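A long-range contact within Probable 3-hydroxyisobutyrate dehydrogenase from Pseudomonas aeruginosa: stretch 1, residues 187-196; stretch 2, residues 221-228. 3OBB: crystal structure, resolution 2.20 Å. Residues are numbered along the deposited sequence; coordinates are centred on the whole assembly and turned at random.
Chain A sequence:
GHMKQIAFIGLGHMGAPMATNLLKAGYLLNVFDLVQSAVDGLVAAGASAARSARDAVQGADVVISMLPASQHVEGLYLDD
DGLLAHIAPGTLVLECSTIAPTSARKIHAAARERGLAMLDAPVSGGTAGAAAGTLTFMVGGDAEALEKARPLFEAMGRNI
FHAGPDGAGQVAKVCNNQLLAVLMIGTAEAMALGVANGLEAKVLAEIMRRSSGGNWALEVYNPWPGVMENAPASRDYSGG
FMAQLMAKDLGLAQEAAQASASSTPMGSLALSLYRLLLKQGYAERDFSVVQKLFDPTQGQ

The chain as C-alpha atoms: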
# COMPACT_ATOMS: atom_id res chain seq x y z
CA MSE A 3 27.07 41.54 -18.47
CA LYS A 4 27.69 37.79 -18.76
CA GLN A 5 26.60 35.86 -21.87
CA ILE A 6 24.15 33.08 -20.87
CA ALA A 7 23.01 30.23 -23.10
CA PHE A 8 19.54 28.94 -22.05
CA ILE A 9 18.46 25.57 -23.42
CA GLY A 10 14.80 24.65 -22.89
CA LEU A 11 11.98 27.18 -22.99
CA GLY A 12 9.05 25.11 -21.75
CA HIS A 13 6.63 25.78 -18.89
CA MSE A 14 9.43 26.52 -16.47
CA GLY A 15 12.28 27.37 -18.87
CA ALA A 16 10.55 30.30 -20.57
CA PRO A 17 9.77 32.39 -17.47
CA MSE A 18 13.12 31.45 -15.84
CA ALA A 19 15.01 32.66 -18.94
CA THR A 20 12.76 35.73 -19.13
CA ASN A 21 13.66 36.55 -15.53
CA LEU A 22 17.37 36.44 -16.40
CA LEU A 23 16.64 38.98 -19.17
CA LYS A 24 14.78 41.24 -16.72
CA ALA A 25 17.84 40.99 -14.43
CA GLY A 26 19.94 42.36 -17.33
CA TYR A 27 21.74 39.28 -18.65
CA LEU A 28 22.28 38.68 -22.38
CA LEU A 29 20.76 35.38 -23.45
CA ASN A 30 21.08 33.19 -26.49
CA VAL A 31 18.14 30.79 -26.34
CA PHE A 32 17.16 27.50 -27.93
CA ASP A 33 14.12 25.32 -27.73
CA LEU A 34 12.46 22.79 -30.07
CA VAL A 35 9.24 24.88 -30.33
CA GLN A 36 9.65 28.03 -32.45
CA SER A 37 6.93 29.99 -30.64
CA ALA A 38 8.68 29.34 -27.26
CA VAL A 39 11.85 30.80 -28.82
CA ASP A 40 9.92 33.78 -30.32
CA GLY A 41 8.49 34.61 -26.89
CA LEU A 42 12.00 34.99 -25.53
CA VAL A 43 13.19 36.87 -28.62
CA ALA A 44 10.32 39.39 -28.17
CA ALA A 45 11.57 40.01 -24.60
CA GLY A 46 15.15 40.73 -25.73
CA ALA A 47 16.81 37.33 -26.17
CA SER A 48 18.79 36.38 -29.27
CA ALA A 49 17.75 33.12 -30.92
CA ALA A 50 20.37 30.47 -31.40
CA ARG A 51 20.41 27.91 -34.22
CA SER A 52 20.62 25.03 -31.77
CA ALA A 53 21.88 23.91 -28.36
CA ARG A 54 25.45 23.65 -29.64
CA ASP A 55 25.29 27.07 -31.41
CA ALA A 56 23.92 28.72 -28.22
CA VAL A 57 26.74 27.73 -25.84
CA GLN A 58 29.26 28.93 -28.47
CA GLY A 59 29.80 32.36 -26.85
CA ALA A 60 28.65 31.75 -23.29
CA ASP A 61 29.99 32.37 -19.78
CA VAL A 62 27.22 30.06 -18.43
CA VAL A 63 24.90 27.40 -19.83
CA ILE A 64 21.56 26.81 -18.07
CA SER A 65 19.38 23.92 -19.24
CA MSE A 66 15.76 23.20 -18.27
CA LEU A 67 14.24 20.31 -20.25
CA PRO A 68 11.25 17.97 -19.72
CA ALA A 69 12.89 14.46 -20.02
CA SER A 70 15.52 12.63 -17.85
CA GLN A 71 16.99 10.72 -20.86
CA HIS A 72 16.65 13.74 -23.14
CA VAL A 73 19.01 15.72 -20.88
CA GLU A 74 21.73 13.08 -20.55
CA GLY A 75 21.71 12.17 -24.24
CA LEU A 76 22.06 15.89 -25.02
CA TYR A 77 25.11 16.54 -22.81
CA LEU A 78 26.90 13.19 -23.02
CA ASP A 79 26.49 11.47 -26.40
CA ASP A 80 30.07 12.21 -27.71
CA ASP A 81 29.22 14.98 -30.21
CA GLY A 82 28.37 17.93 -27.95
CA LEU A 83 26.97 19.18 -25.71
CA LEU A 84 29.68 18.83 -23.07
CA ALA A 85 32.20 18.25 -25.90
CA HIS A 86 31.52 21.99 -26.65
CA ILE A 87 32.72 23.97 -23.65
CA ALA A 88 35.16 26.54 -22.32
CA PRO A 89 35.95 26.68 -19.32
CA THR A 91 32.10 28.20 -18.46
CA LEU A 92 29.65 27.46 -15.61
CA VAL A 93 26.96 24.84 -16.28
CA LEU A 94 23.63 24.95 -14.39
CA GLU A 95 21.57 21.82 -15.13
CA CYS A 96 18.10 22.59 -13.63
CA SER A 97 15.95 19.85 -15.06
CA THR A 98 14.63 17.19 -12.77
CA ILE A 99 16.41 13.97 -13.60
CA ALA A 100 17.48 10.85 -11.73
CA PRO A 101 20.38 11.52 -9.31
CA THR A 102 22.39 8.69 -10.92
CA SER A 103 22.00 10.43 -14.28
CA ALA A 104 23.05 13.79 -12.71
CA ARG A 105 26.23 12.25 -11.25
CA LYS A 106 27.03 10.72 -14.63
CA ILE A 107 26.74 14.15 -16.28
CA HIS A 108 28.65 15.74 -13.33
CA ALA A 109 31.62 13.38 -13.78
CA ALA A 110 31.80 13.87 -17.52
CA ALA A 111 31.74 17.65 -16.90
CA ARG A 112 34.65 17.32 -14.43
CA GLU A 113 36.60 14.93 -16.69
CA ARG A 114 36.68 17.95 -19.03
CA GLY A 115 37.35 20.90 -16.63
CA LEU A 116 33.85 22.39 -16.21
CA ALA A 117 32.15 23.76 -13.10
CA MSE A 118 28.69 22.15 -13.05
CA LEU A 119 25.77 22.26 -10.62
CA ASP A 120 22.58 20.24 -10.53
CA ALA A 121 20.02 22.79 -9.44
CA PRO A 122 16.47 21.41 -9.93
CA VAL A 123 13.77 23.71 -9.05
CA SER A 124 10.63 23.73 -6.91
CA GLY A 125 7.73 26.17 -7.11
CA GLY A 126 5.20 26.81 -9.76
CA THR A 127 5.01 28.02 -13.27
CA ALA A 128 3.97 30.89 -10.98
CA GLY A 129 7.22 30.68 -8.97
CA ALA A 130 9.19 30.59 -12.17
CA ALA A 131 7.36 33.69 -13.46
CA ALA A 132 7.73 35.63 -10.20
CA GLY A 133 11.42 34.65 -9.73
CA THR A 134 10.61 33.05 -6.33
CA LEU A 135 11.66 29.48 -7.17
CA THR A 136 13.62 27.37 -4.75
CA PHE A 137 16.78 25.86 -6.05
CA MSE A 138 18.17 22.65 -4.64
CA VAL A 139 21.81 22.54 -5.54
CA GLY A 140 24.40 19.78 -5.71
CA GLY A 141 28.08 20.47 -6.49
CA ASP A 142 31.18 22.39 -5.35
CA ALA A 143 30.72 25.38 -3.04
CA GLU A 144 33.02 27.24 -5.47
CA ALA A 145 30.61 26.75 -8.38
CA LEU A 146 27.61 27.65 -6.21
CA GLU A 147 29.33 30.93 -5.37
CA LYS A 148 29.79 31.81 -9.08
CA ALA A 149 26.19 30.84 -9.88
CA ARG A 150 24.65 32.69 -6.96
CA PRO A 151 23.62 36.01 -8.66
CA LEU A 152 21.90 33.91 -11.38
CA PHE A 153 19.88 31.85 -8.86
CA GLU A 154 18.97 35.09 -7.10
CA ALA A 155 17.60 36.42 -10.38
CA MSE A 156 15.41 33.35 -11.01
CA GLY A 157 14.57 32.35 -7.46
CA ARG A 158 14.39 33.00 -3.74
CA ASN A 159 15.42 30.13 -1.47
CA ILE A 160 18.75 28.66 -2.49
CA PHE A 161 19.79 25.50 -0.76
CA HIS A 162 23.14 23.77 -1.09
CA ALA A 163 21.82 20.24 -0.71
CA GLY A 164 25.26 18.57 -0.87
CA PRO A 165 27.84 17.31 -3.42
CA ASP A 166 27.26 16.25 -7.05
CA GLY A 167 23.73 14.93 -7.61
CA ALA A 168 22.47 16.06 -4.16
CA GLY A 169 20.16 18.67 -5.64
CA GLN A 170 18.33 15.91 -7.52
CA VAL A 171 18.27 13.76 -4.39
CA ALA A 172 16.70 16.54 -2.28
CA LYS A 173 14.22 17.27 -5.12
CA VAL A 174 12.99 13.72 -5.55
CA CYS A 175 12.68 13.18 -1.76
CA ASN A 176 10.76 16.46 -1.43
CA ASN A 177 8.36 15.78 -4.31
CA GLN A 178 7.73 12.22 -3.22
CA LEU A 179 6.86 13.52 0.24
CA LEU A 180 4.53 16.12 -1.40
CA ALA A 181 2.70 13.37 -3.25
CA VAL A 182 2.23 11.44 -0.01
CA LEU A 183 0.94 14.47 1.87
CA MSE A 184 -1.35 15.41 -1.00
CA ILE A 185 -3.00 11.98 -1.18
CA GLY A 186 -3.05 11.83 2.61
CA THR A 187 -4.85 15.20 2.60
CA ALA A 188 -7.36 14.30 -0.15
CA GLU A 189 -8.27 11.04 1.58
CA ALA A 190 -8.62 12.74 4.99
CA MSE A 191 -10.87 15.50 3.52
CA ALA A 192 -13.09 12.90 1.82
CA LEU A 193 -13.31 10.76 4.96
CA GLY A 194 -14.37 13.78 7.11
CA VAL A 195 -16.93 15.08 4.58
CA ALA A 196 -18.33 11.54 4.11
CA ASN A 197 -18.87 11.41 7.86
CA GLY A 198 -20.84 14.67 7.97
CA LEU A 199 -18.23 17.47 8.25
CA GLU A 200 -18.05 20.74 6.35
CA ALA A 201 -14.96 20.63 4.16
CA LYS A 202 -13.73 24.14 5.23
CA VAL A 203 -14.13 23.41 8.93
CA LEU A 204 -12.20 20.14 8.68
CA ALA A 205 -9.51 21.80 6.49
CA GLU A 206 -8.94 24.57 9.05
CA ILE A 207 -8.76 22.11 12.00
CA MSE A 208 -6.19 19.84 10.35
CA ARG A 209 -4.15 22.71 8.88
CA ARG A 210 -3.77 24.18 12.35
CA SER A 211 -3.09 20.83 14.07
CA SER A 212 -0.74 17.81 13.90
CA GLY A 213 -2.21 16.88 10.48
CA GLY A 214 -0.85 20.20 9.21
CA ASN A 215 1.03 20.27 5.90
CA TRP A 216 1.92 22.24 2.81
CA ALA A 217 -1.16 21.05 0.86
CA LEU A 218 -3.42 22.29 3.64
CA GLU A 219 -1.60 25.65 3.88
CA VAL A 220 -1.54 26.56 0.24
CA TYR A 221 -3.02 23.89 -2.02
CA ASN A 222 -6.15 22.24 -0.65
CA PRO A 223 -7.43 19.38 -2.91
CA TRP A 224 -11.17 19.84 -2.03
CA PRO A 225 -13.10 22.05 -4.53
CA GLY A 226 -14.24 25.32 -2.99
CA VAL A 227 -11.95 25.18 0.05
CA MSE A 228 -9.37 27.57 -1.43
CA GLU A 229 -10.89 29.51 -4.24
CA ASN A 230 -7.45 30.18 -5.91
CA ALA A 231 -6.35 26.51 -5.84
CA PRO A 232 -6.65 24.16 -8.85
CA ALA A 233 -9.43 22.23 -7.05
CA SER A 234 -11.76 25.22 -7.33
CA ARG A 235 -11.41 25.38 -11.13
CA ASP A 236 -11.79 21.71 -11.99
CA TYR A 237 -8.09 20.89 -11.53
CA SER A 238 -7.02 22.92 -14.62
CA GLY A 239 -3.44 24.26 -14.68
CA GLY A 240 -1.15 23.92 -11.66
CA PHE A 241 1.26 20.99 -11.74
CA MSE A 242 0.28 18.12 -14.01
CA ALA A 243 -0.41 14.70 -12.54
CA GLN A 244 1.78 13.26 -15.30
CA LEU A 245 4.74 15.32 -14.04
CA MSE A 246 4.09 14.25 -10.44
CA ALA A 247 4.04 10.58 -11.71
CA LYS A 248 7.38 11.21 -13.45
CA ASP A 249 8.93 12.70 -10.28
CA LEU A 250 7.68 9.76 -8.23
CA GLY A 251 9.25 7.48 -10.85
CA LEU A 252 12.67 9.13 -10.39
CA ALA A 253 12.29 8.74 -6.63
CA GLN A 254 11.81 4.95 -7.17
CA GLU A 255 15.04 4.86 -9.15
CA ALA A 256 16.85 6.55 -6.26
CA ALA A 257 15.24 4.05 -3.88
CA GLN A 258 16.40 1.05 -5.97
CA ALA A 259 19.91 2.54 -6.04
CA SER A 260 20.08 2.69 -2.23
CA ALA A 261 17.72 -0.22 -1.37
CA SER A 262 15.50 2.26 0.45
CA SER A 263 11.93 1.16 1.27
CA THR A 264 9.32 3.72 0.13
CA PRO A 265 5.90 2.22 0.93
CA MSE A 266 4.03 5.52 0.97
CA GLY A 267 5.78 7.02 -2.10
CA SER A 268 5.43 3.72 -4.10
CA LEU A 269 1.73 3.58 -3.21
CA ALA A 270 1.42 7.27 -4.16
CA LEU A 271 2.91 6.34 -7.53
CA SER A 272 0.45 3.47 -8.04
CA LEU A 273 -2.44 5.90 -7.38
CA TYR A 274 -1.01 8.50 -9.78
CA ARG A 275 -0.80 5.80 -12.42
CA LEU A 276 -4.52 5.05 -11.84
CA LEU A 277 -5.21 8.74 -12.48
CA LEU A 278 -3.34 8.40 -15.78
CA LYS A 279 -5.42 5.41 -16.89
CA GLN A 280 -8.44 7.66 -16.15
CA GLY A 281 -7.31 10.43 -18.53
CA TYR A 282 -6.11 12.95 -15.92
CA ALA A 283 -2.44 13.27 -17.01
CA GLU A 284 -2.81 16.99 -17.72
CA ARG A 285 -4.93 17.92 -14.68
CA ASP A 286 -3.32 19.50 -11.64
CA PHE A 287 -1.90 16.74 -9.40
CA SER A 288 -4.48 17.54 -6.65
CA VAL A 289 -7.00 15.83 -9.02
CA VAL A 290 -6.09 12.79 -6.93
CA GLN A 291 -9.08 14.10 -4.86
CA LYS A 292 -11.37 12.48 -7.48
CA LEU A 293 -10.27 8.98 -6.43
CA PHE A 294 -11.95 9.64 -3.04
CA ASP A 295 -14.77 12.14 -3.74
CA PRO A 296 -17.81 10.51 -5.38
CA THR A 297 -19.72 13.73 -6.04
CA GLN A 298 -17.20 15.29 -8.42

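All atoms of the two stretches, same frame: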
# COMPACT_ATOMS: atom_id res chain seq x y z
N THR A 187 -3.91 14.11 2.39
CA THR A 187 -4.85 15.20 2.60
C THR A 187 -6.22 14.98 1.89
O THR A 187 -7.29 15.13 2.49
CB THR A 187 -4.20 16.59 2.25
OG1 THR A 187 -2.99 16.79 3.03
CG2 THR A 187 -5.20 17.74 2.57
N ALA A 188 -6.17 14.56 0.64
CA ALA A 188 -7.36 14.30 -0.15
C ALA A 188 -8.21 13.20 0.49
O ALA A 188 -9.45 13.27 0.50
CB ALA A 188 -6.96 13.91 -1.56
N GLU A 189 -7.55 12.16 1.00
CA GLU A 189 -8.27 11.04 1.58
C GLU A 189 -8.86 11.42 2.94
O GLU A 189 -9.95 10.94 3.30
CB GLU A 189 -7.34 9.81 1.69
CG GLU A 189 -6.67 9.62 3.01
CD GLU A 189 -5.78 8.34 3.06
OE1 GLU A 189 -5.61 7.67 2.01
OE2 GLU A 189 -5.27 8.02 4.16
N ALA A 190 -8.14 12.27 3.68
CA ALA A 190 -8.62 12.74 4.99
C ALA A 190 -9.83 13.66 4.79
O ALA A 190 -10.84 13.50 5.47
CB ALA A 190 -7.52 13.46 5.74
N MSE A 191 -9.76 14.58 3.83
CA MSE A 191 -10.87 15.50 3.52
C MSE A 191 -12.13 14.72 3.15
O MSE A 191 -13.24 15.02 3.62
CB MSE A 191 -10.50 16.44 2.35
CG MSE A 191 -9.40 17.50 2.67
SE MSE A 191 -9.96 18.78 4.02
CE MSE A 191 -11.55 19.53 3.12
N ALA A 192 -11.96 13.70 2.32
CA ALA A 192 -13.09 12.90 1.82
C ALA A 192 -13.69 12.07 2.95
O ALA A 192 -14.91 11.98 3.09
CB ALA A 192 -12.61 12.00 0.66
N LEU A 193 -12.83 11.51 3.80
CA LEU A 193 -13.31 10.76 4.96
C LEU A 193 -14.18 11.66 5.90
O LEU A 193 -15.30 11.29 6.30
CB LEU A 193 -12.12 10.13 5.69
CG LEU A 193 -12.39 9.30 6.96
CD1 LEU A 193 -13.45 8.18 6.70
CD2 LEU A 193 -11.08 8.76 7.57
N GLY A 194 -13.64 12.84 6.25
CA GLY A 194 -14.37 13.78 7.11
C GLY A 194 -15.72 14.19 6.52
O GLY A 194 -16.76 14.08 7.19
N VAL A 195 -15.70 14.63 5.26
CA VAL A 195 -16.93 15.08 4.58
C VAL A 195 -17.95 13.94 4.45
O VAL A 195 -19.15 14.17 4.55
CB VAL A 195 -16.62 15.69 3.18
CG1 VAL A 195 -17.92 16.11 2.44
CG2 VAL A 195 -15.74 16.87 3.32
N ALA A 196 -17.46 12.71 4.24
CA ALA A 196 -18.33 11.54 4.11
C ALA A 196 -18.99 11.20 5.44
O ALA A 196 -20.01 10.54 5.47
CB ALA A 196 -17.54 10.34 3.61
N TYR A 221 -2.67 24.66 -0.83
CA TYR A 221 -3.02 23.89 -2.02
C TYR A 221 -4.06 22.80 -1.72
O TYR A 221 -3.83 21.61 -2.00
CB TYR A 221 -1.75 23.23 -2.53
CG TYR A 221 -1.55 23.17 -4.00
CD1 TYR A 221 -0.57 23.97 -4.61
CD2 TYR A 221 -2.28 22.28 -4.80
CE1 TYR A 221 -0.34 23.92 -5.94
CE2 TYR A 221 -2.06 22.22 -6.18
CZ TYR A 221 -1.06 23.03 -6.74
OH TYR A 221 -0.79 22.98 -8.09
N ASN A 222 -5.19 23.21 -1.16
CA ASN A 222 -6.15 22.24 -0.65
C ASN A 222 -6.83 21.48 -1.80
O ASN A 222 -7.30 22.12 -2.73
CB ASN A 222 -7.16 22.94 0.28
CG ASN A 222 -8.08 21.93 0.98
OD1 ASN A 222 -8.89 21.24 0.30
ND2 ASN A 222 -7.93 21.78 2.32
N PRO A 223 -6.84 20.13 -1.78
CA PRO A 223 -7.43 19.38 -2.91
C PRO A 223 -8.96 19.34 -3.03
O PRO A 223 -9.47 18.83 -4.04
CB PRO A 223 -6.88 17.97 -2.70
CG PRO A 223 -6.76 17.86 -1.23
CD PRO A 223 -6.24 19.19 -0.80
N TRP A 224 -9.69 19.87 -2.05
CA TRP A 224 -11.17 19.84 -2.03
C TRP A 224 -11.78 21.08 -2.67
O TRP A 224 -11.50 22.19 -2.23
CB TRP A 224 -11.72 19.71 -0.60
CG TRP A 224 -13.17 19.26 -0.60
CD1 TRP A 224 -14.27 20.06 -0.65
CD2 TRP A 224 -13.65 17.92 -0.58
NE1 TRP A 224 -15.41 19.30 -0.63
CE2 TRP A 224 -15.06 17.98 -0.62
CE3 TRP A 224 -13.03 16.67 -0.58
CZ2 TRP A 224 -15.86 16.83 -0.64
CZ3 TRP A 224 -13.83 15.53 -0.59
CH2 TRP A 224 -15.23 15.62 -0.63
N PRO A 225 -12.59 20.89 -3.75
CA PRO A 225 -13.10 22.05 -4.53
C PRO A 225 -13.81 23.00 -3.62
O PRO A 225 -14.57 22.56 -2.74
CB PRO A 225 -14.12 21.41 -5.50
CG PRO A 225 -13.48 20.01 -5.80
CD PRO A 225 -13.01 19.61 -4.35
N GLY A 226 -13.54 24.30 -3.80
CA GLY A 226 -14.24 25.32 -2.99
C GLY A 226 -13.55 25.67 -1.67
O GLY A 226 -13.85 26.71 -1.08
N VAL A 227 -12.62 24.84 -1.20
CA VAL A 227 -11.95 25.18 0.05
C VAL A 227 -11.05 26.41 -0.11
O VAL A 227 -11.23 27.41 0.60
CB VAL A 227 -11.26 23.98 0.73
CG1 VAL A 227 -10.43 24.45 1.95
CG2 VAL A 227 -12.33 23.01 1.21
N MSE A 228 -10.12 26.37 -1.07
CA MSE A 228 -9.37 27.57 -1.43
C MSE A 228 -9.77 27.97 -2.82
O MSE A 228 -9.56 27.22 -3.77
CB MSE A 228 -7.87 27.33 -1.42
CG MSE A 228 -7.30 27.15 -0.06
SE MSE A 228 -5.41 26.68 -0.22
CE MSE A 228 -5.23 26.47 1.65

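The contact packs one side of part of a helix that begins earlier in the chain, residues 187-196, against an irregular segment, residues 221-228. No hydrogen bond crosses it; the two stretches meet through apolar surfaces that bury 364 Å² in total. Thr187, Ala188, Met191, Ala192, Asn222 and Pro223 are buried.

Trp224 contributes the largest area. Its chi1 is t and its chi2 is -89°, which carries the six-membered ring to Ala192 and Val195. Trp224 CZ3 lies 3.6 Å from Ala192 CA, and Ala192 CB is 3.9 Å from Trp224 CZ3. Val195, with chi1 t, places CG2 over one face of the six-membered ring of Trp224, a CH-pi contact with Val195 CG2 4.1 Å from the ring centroid. Val195 CG1 is 3.8 Å from Trp224 CZ2.

Met191 is a selenomethionine with all three chi angles m. This folded conformation brings Met191 CE to 3.7 Å from Trp224 CB and 4.0 Å from Val227 CG2. Met191 SE lies 4.0 Å from Asn222 ND2.

Asn222, with chi1 t, also braces its own segment: Trp224 N donates to Asn222 OD1 at 2.8 Å. The backbone bond from Val227 N to Trp224 O, 3.1 Å, adds a second local tie. At Gly226 (phi/psi 89/-17) a CB would jam against the carbonyl O of Pro225, which by itself calls for glycine.

At the other end, Pro223 CG sits 3.8 Å from Ala188 CA, again beside a short side chain. Thr187, with chi1 m, directs Thr187 CG2 to 3.8 Å from Pro223 CD, while its OG1 is hydrogen-bonded elsewhere in the structure.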